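PDB 2XHF: peroxiredoxin 5 from Alvinella pompejana, which probably reduces hydrogen peroxide and organic hydroperoxides through a reactive cysteine, as an antioxidant enzyme of the peroxiredoxin family. Local coordinates for residues A[46-51]-A[63-68]; A[67-72]-A[76-81]; A[137-140]-A[146-149]. All coordinates share one frame; numbering follows the deposited sequence.

Interaction 1 of 3, residues A[46-51]-A[63-68]; sequences ILFSVV and PEYLSL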
loop_
_atom_site.group_PDB
_atom_site.type_symbol
_atom_site.label_atom_id
_atom_site.label_comp_id
_atom_site.label_asym_id
_atom_site.label_seq_id
_atom_site.Cartn_x
_atom_site.Cartn_y
_atom_site.Cartn_z
ATOM N N ILE A 46 22.468 -7.768 2.507
ATOM C CA ILE A 46 21.374 -8.456 3.160
ATOM C C ILE A 46 20.092 -8.133 2.413
ATOM O O ILE A 46 19.855 -6.985 2.048
ATOM C CB ILE A 46 21.220 -7.984 4.616
ATOM C CG1 ILE A 46 22.449 -8.350 5.436
ATOM C CG2 ILE A 46 19.965 -8.613 5.238
ATOM C CD1 ILE A 46 22.645 -7.469 6.665
ATOM N N LEU A 47 19.289 -9.155 2.155
ATOM C CA LEU A 47 17.955 -8.996 1.592
ATOM C C LEU A 47 16.955 -9.677 2.506
ATOM O O LEU A 47 17.072 -10.881 2.772
ATOM C CB LEU A 47 17.870 -9.631 0.196
ATOM C CG LEU A 47 16.491 -9.530 -0.488
ATOM C CD1 LEU A 47 16.108 -8.067 -0.792
ATOM C CD2 LEU A 47 16.462 -10.357 -1.776
ATOM N N PHE A 48 15.983 -8.920 3.006
ATOM C CA PHE A 48 14.947 -9.515 3.834
ATOM C C PHE A 48 13.590 -9.003 3.399
ATOM O O PHE A 48 13.472 -7.923 2.795
ATOM C CB PHE A 48 15.175 -9.266 5.344
ATOM C CG PHE A 48 14.936 -7.839 5.784
ATOM C CD1 PHE A 48 15.928 -6.886 5.658
ATOM C CD2 PHE A 48 13.722 -7.462 6.336
ATOM C CE1 PHE A 48 15.716 -5.587 6.055
ATOM C CE2 PHE A 48 13.519 -6.170 6.746
ATOM C CZ PHE A 48 14.508 -5.233 6.601
ATOM N N SER A 49 12.566 -9.808 3.663
ATOM C CA SER A 49 11.210 -9.465 3.258
ATOM C C SER A 49 10.288 -9.108 4.418
ATOM O O SER A 49 10.495 -9.536 5.556
ATOM C CB SER A 49 10.614 -10.622 2.477
ATOM O OG SER A 49 10.532 -11.765 3.321
ATOM N N VAL A 50 9.245 -8.355 4.091
ATOM C CA VAL A 50 8.100 -8.197 4.971
ATOM C C VAL A 50 6.839 -8.522 4.185
ATOM O O VAL A 50 6.838 -8.467 2.964
ATOM C CB VAL A 50 8.009 -6.781 5.575
ATOM C CG1 VAL A 50 9.198 -6.511 6.473
ATOM C CG2 VAL A 50 7.833 -5.707 4.482
ATOM N N VAL A 51 5.763 -8.847 4.904
ATOM C CA VAL A 51 4.495 -9.175 4.277
ATOM C C VAL A 51 3.907 -7.944 3.587
ATOM O O VAL A 51 3.292 -8.032 2.529
ATOM C CB VAL A 51 3.526 -9.787 5.317
ATOM C CG1 VAL A 51 2.129 -10.025 4.720
ATOM C CG2 VAL A 51 4.136 -11.088 5.846
ATOM N N PRO A 63 14.055 -2.416 13.538
ATOM C CA PRO A 63 14.836 -1.717 14.565
ATOM C C PRO A 63 16.164 -2.412 14.887
ATOM O O PRO A 63 17.171 -1.718 15.076
ATOM C CB PRO A 63 13.898 -1.721 15.781
ATOM C CG PRO A 63 12.563 -1.778 15.194
ATOM C CD PRO A 63 12.671 -2.649 13.986
ATOM N N GLU A 64 16.194 -3.740 14.920
ATOM C CA GLU A 64 17.444 -4.440 15.213
ATOM C C GLU A 64 18.424 -4.379 14.050
ATOM O O GLU A 64 19.616 -4.235 14.286
ATOM C CB GLU A 64 17.221 -5.890 15.618
ATOM C CG GLU A 64 18.469 -6.530 16.226
ATOM C CD GLU A 64 18.137 -7.625 17.223
ATOM O OE1 GLU A 64 17.931 -8.769 16.779
ATOM O OE2 GLU A 64 18.091 -7.322 18.436
ATOM N N TYR A 65 17.931 -4.481 12.811
ATOM C CA TYR A 65 18.794 -4.263 11.651
ATOM C C TYR A 65 19.433 -2.881 11.739
ATOM O O TYR A 65 20.628 -2.725 11.512
ATOM C CB TYR A 65 18.039 -4.374 10.312
ATOM C CG TYR A 65 17.687 -5.777 9.868
ATOM C CD1 TYR A 65 18.658 -6.656 9.403
ATOM C CD2 TYR A 65 16.372 -6.196 9.855
ATOM C CE1 TYR A 65 18.320 -7.939 8.971
ATOM C CE2 TYR A 65 16.023 -7.471 9.450
ATOM C CZ TYR A 65 16.999 -8.331 8.993
ATOM O OH TYR A 65 16.634 -9.586 8.574
ATOM N N LEU A 66 18.641 -1.863 12.050
ATOM C CA LEU A 66 19.174 -0.515 12.091
ATOM C C LEU A 66 20.229 -0.383 13.179
ATOM O O LEU A 66 21.287 0.252 12.985
ATOM C CB LEU A 66 18.050 0.496 12.305
ATOM C CG LEU A 66 17.092 0.628 11.118
ATOM C CD1 LEU A 66 15.937 1.542 11.468
ATOM C CD2 LEU A 66 17.812 1.151 9.864
ATOM N N SER A 67 19.966 -1.010 14.316
ATOM C CA SER A 67 20.894 -0.909 15.449
ATOM C C SER A 67 22.234 -1.581 15.122
ATOM O O SER A 67 23.274 -1.168 15.636
ATOM C CB SER A 67 20.280 -1.505 16.715
ATOM O OG SER A 67 20.296 -2.922 16.687
ATOM N N LEU A 68 22.197 -2.590 14.252
ATOM C CA LEU A 68 23.389 -3.344 13.882
ATOM C C LEU A 68 24.066 -2.857 12.611
ATOM O O LEU A 68 24.997 -3.490 12.131
ATOM C CB LEU A 68 23.038 -4.828 13.758
ATOM C CG LEU A 68 22.673 -5.485 15.084
ATOM C CD1 LEU A 68 22.153 -6.884 14.840
ATOM C CD2 LEU A 68 23.884 -5.507 16.010
#

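Interaction 2 of 3, residues A[67-72]-A[76-81]; sequences SLYDKF and GYHTIA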
loop_
_atom_site.group_PDB
_atom_site.type_symbol
_atom_site.label_atom_id
_atom_site.label_comp_id
_atom_site.label_asym_id
_atom_site.label_seq_id
_atom_site.Cartn_x
_atom_site.Cartn_y
_atom_site.Cartn_z
ATOM N N SER A 67 19.966 -1.010 14.316
ATOM C CA SER A 67 20.894 -0.909 15.449
ATOM C C SER A 67 22.234 -1.581 15.122
ATOM O O SER A 67 23.274 -1.168 15.636
ATOM C CB SER A 67 20.280 -1.505 16.715
ATOM O OG SER A 67 20.296 -2.922 16.687
ATOM N N LEU A 68 22.197 -2.590 14.252
ATOM C CA LEU A 68 23.389 -3.344 13.882
ATOM C C LEU A 68 24.066 -2.857 12.611
ATOM O O LEU A 68 24.997 -3.490 12.131
ATOM C CB LEU A 68 23.038 -4.828 13.758
ATOM C CG LEU A 68 22.673 -5.485 15.084
ATOM C CD1 LEU A 68 22.153 -6.884 14.840
ATOM C CD2 LEU A 68 23.884 -5.507 16.010
ATOM N N TYR A 69 23.605 -1.737 12.069
ATOM C CA TYR A 69 24.131 -1.248 10.800
ATOM C C TYR A 69 25.663 -1.174 10.748
ATOM O O TYR A 69 26.271 -1.658 9.808
ATOM C CB TYR A 69 23.537 0.116 10.479
ATOM C CG TYR A 69 24.070 0.716 9.198
ATOM C CD1 TYR A 69 23.595 0.307 7.964
ATOM C CD2 TYR A 69 25.065 1.667 9.230
ATOM C CE1 TYR A 69 24.107 0.835 6.795
ATOM C CE2 TYR A 69 25.583 2.211 8.068
ATOM C CZ TYR A 69 25.097 1.805 6.863
ATOM O OH TYR A 69 25.623 2.366 5.730
ATOM N N ASP A 70 26.291 -0.587 11.751
ATOM C CA ASP A 70 27.752 -0.466 11.718
ATOM C C ASP A 70 28.455 -1.834 11.853
ATOM O O ASP A 70 29.518 -2.043 11.286
ATOM C CB ASP A 70 28.244 0.531 12.769
ATOM C CG ASP A 70 27.941 1.988 12.392
ATOM O OD1 ASP A 70 28.142 2.383 11.214
ATOM O OD2 ASP A 70 27.488 2.732 13.293
ATOM N N LYS A 71 27.837 -2.785 12.544
ATOM C CA LYS A 71 28.370 -4.145 12.595
ATOM C C LYS A 71 28.309 -4.834 11.235
ATOM O O LYS A 71 29.254 -5.506 10.824
ATOM C CB LYS A 71 27.602 -4.986 13.613
ATOM C CG LYS A 71 27.717 -4.499 15.018
ATOM C CD LYS A 71 29.154 -4.537 15.521
ATOM C CE LYS A 71 29.671 -5.964 15.699
ATOM N NZ LYS A 71 31.059 -6.035 16.279
ATOM N N PHE A 72 27.197 -4.669 10.529
ATOM C CA PHE A 72 27.065 -5.214 9.190
ATOM C C PHE A 72 28.112 -4.551 8.289
ATOM O O PHE A 72 28.821 -5.215 7.527
ATOM C CB PHE A 72 25.668 -4.931 8.653
ATOM C CG PHE A 72 24.547 -5.640 9.387
ATOM C CD1 PHE A 72 24.681 -6.932 9.864
ATOM C CD2 PHE A 72 23.327 -5.015 9.549
ATOM C CE1 PHE A 72 23.626 -7.564 10.512
ATOM C CE2 PHE A 72 22.283 -5.646 10.192
ATOM C CZ PHE A 72 22.436 -6.922 10.670
ATOM N N GLY A 76 31.447 -5.631 5.465
ATOM C CA GLY A 76 31.163 -5.406 4.059
ATOM C C GLY A 76 29.704 -5.633 3.674
ATOM O O GLY A 76 29.395 -5.775 2.488
ATOM N N TYR A 77 28.804 -5.649 4.659
ATOM C CA TYR A 77 27.377 -5.855 4.430
ATOM C C TYR A 77 26.560 -4.613 4.732
ATOM O O TYR A 77 25.457 -4.722 5.252
ATOM C CB TYR A 77 26.865 -7.009 5.297
ATOM C CG TYR A 77 27.270 -8.374 4.826
ATOM C CD1 TYR A 77 28.503 -8.919 5.187
ATOM C CD2 TYR A 77 26.416 -9.133 4.047
ATOM C CE1 TYR A 77 28.859 -10.184 4.766
ATOM C CE2 TYR A 77 26.766 -10.398 3.620
ATOM C CZ TYR A 77 27.984 -10.921 3.986
ATOM O OH TYR A 77 28.340 -12.185 3.568
ATOM N N HIS A 78 27.034 -3.435 4.329
ATOM C CA HIS A 78 26.262 -2.228 4.610
ATOM C C HIS A 78 25.051 -2.099 3.694
ATOM O O HIS A 78 24.138 -1.306 3.986
ATOM C CB HIS A 78 27.107 -0.967 4.495
ATOM C CG HIS A 78 27.073 -0.336 3.140
ATOM N ND1 HIS A 78 27.913 -0.719 2.123
ATOM C CD2 HIS A 78 26.303 0.657 2.638
ATOM C CE1 HIS A 78 27.666 0.007 1.048
ATOM N NE2 HIS A 78 26.689 0.849 1.332
ATOM N N THR A 79 25.045 -2.853 2.594
ATOM C CA THR A 79 23.927 -2.841 1.663
ATOM C C THR A 79 22.838 -3.767 2.173
ATOM O O THR A 79 22.992 -4.983 2.154
ATOM C CB THR A 79 24.371 -3.277 0.263
ATOM O OG1 THR A 79 25.428 -2.421 -0.184
ATOM C CG2 THR A 79 23.201 -3.188 -0.712
ATOM N N ILE A 80 21.745 -3.175 2.641
ATOM C CA ILE A 80 20.627 -3.881 3.241
ATOM C C ILE A 80 19.379 -3.455 2.505
ATOM O O ILE A 80 19.124 -2.255 2.336
ATOM C CB ILE A 80 20.472 -3.542 4.743
ATOM C CG1 ILE A 80 21.787 -3.717 5.473
ATOM C CG2 ILE A 80 19.349 -4.373 5.396
ATOM C CD1 ILE A 80 21.815 -3.070 6.840
ATOM N N ALA A 81 18.605 -4.432 2.063
ATOM C CA ALA A 81 17.377 -4.164 1.344
ATOM C C ALA A 81 16.218 -4.920 1.957
ATOM O O ALA A 81 16.346 -6.098 2.304
ATOM C CB ALA A 81 17.527 -4.564 -0.115
#

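Interaction 3 of 3, residues A[137-140]-A[146-149]; sequences AMLI and RSVS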
loop_
_atom_site.group_PDB
_atom_site.type_symbol
_atom_site.label_atom_id
_atom_site.label_comp_id
_atom_site.label_asym_id
_atom_site.label_seq_id
_atom_site.Cartn_x
_atom_site.Cartn_y
_atom_site.Cartn_z
ATOM N N ALA A 137 15.241 -13.926 5.335
ATOM C CA ALA A 137 16.407 -13.042 5.353
ATOM C C ALA A 137 17.565 -13.819 4.739
ATOM O O ALA A 137 17.819 -14.960 5.121
ATOM C CB ALA A 137 16.741 -12.595 6.759
ATOM N N MET A 138 18.263 -13.199 3.792
ATOM C CA MET A 138 19.347 -13.854 3.098
ATOM C C MET A 138 20.564 -12.980 3.069
ATOM O O MET A 138 20.465 -11.753 2.982
ATOM C CB MET A 138 18.925 -14.156 1.660
ATOM C CG MET A 138 17.784 -15.176 1.588
ATOM S SD MET A 138 17.295 -15.590 -0.093
ATOM C CE MET A 138 17.689 -14.041 -0.850
ATOM N N LEU A 139 21.717 -13.632 3.120
ATOM C CA LEU A 139 22.977 -12.978 2.845
ATOM C C LEU A 139 23.286 -13.188 1.367
ATOM O O LEU A 139 23.185 -14.304 0.850
ATOM C CB LEU A 139 24.081 -13.587 3.691
ATOM C CG LEU A 139 23.915 -13.488 5.195
ATOM C CD1 LEU A 139 25.195 -14.017 5.871
ATOM C CD2 LEU A 139 23.625 -12.083 5.632
ATOM N N ILE A 140 23.676 -12.110 0.699
ATOM C CA ILE A 140 23.936 -12.130 -0.717
ATOM C C ILE A 140 25.387 -11.696 -0.952
ATOM O O ILE A 140 25.922 -10.860 -0.252
ATOM C CB ILE A 140 23.020 -11.134 -1.438
ATOM C CG1 ILE A 140 21.539 -11.299 -1.046
ATOM C CG2 ILE A 140 23.215 -11.215 -2.952
ATOM C CD1 ILE A 140 20.945 -12.590 -1.415
ATOM N N ARG A 146 24.429 -16.613 -0.054
ATOM C CA ARG A 146 25.430 -17.190 0.855
ATOM C C ARG A 146 24.799 -17.853 2.073
ATOM O O ARG A 146 25.380 -18.765 2.647
ATOM C CB ARG A 146 26.419 -16.126 1.335
ATOM C CG ARG A 146 27.426 -15.641 0.331
ATOM C CD ARG A 146 28.381 -14.685 1.037
ATOM N NE ARG A 146 29.791 -14.982 0.795
ATOM C CZ ARG A 146 30.468 -15.961 1.393
ATOM N NH1 ARG A 146 29.865 -16.761 2.262
ATOM N NH2 ARG A 146 31.749 -16.148 1.110
ATOM N N SER A 147 23.615 -17.391 2.451
ATOM C CA SER A 147 22.892 -17.908 3.615
ATOM C C SER A 147 21.403 -17.615 3.495
ATOM O O SER A 147 21.029 -16.562 2.990
ATOM C CB SER A 147 23.437 -17.275 4.902
ATOM O OG SER A 147 22.763 -17.771 6.036
ATOM N N VAL A 148 20.556 -18.532 3.971
ATOM C CA VAL A 148 19.110 -18.324 3.972
ATOM C C VAL A 148 18.470 -18.686 5.302
ATOM O O VAL A 148 18.707 -19.765 5.848
ATOM C CB VAL A 148 18.399 -19.181 2.922
ATOM C CG1 VAL A 148 16.956 -18.710 2.762
ATOM C CG2 VAL A 148 19.122 -19.118 1.611
ATOM N N SER A 149 17.612 -17.792 5.780
ATOM C CA SER A 149 16.870 -17.976 7.019
ATOM C C SER A 149 15.387 -17.660 6.837
ATOM O O SER A 149 15.008 -16.812 6.007
ATOM C CB SER A 149 17.442 -17.056 8.090
ATOM O OG SER A 149 18.841 -17.218 8.169
#

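Interaction 1 of 3, residues A[46-51]-A[63-68]
A buried aromatic stack between F48 and Y65 joins the central strand 44-49 of the main sheet to helix 62-67, which lies across one side of it. The rings meet face to face: their centroids are 4.2 Å apart and their planes differ by 15°. The overlap is not symmetrical. Y65 CE2 sits over the centre of the F48 ring, 3.6 Å above its plane, whereas F48 CE1 lies over the Y65 ring nearer its rim. The two side chains run past each other in opposite directions, which carries the phenol oxygen beyond the ring, and Y65 OH ends 3.6 Å from F48 CB. The torsion of F48 explains how the ring is presented: its CG stands between the backbone N and the carbonyl carbon (chi1 72°), which lays the ring over beside the strand and offers a face to Y65. This helix-on-sheet packing belongs to the thioredoxin-like fold of the Redoxin family, where helices cover both faces of a mixed sheet. Beside the stack, I46 adds an aliphatic contact, with CG2 4.1 Å from Y65 CE1 on an oblique approach. A137 of the adjoining strand 136-141 touches both aromatic residues, and C159 of helix 156-165 packs on I46 and Y65. At the end of helix 62-67, S67 OG donates a 2.8 Å hydrogen bond to E64 O, which also accepts from L68 N.

Interaction 2 of 3, residues A[67-72]-A[76-81]
The backbone of F72 meets that of Y77 where helix 69-74 ends, Y77 N donating to F72 O over 2.9 Å with an angle of 153° at the hydrogen. This bond is one half of a Schellman motif: G76, at positive phi (85°), is the C-prime residue, and its N bonds back to K73 O. The chain is thereby turned out of the helix and led into strand 79-84, a helix-to-strand connection within the thioredoxin-like fold. Around the Y77-F72 bond the side chains close up, F72 CB lying 4.1 Å from Y77 CB. The polar end of Y77 points elsewhere, to a hydrogen bond with Q166. On the strand, I80 reaches back with its CD1, which touches two rings of the helix: it is 3.7 Å from F72 CD2, approaching obliquely, and 4.0 Å from Y69 CD1, at that ring's edge. Y69 reaches the 76-81 segment because its CG, trans to the backbone N (chi1 178°), directs the ring there, and its phenol then runs alongside H78, pointing the same way. Replacing Y69 with an alanine would probably uncover one flank of I80 CD1 and leave the H78 side chain without its neighbour, besides losing the cation-pi contact with K103. Part-way along the ring, Y69 CE1 lies 3.5 Å from the carbonyl H78 O, and at the end of the side chain Y69 OH is 3.6 Å from H78 CD2.

Interaction 3 of 3, residues A[137-140]-A[146-149]
M138 and V148 form a non-hydrogen-bonded pair between the antiparallel strands 136-141 and 144-150, their CA atoms 4.6 Å apart. In M138, CB lies beside the carbonyl oxygen S147 O; CG, which stands trans to the carbonyl carbon (chi1 -65°), touches V148 CG1 at 3.8 Å, the two side chains pointing the same way; SD then runs outward, and CE, bent back at chi3 (-30°), lies 3.6 Å from I140 CD1 and next meets L47 CD2 of the adjoining strand. M138 CA adds a CH...O contact of 3.2 Å with S147 O. The two strands are a beta hairpin at the sheet edge, and the axes of segments 137-140 and 147-149 run antiparallel, at 173°. A137 and S149 form a hydrogen-bonded pair on one side of M138, with A137 N to S149 O at 3.0 Å and S149 N to A137 O at 2.9 Å. On its other side L139 N donates to S147 O, but the return bond to L139 O comes from R146 N, over 2.8 Å, not from S147. Thus R146 and S147 both face L139, a classic beta bulge. On the sheet face occupied by A137, L139, S147 and S149, L139 CD1 packs 3.8 Å from S147 CB, and C159 and I163 of helix 156-165 also cover L139. R146 extends past the hairpin, where NE pairs with D141 OD2. Four backbone bonds carry the polar load, so the pairing probably depends little on side-chain polarity, while the bulge keeps the strands bonded through an extra residue.

How the interactions relate
All three contacts reach the same mixed sheet. Interaction 1 is the most buried, with all three touching residues buried and about 8 Å between its centre and that of the chain, and relies on ring stacking without a hydrogen bond between its segments. Interactions 2 and 3 are partly buried, their centres about 13 and 10 Å from the chain centre; interaction 2 adds one helix-closing bond to apolar contacts, while in interaction 3 four zip a hairpin. Strand 44-49 lies between the others: I46 bonds to T79 and A81 of interaction 2, and L47 O accepts from M138 N. Helices 62-67 and 69-74 are consecutive, so 63-68 and 67-72 share S67 and L68. Y77 touches R146, linking interactions 2 and 3.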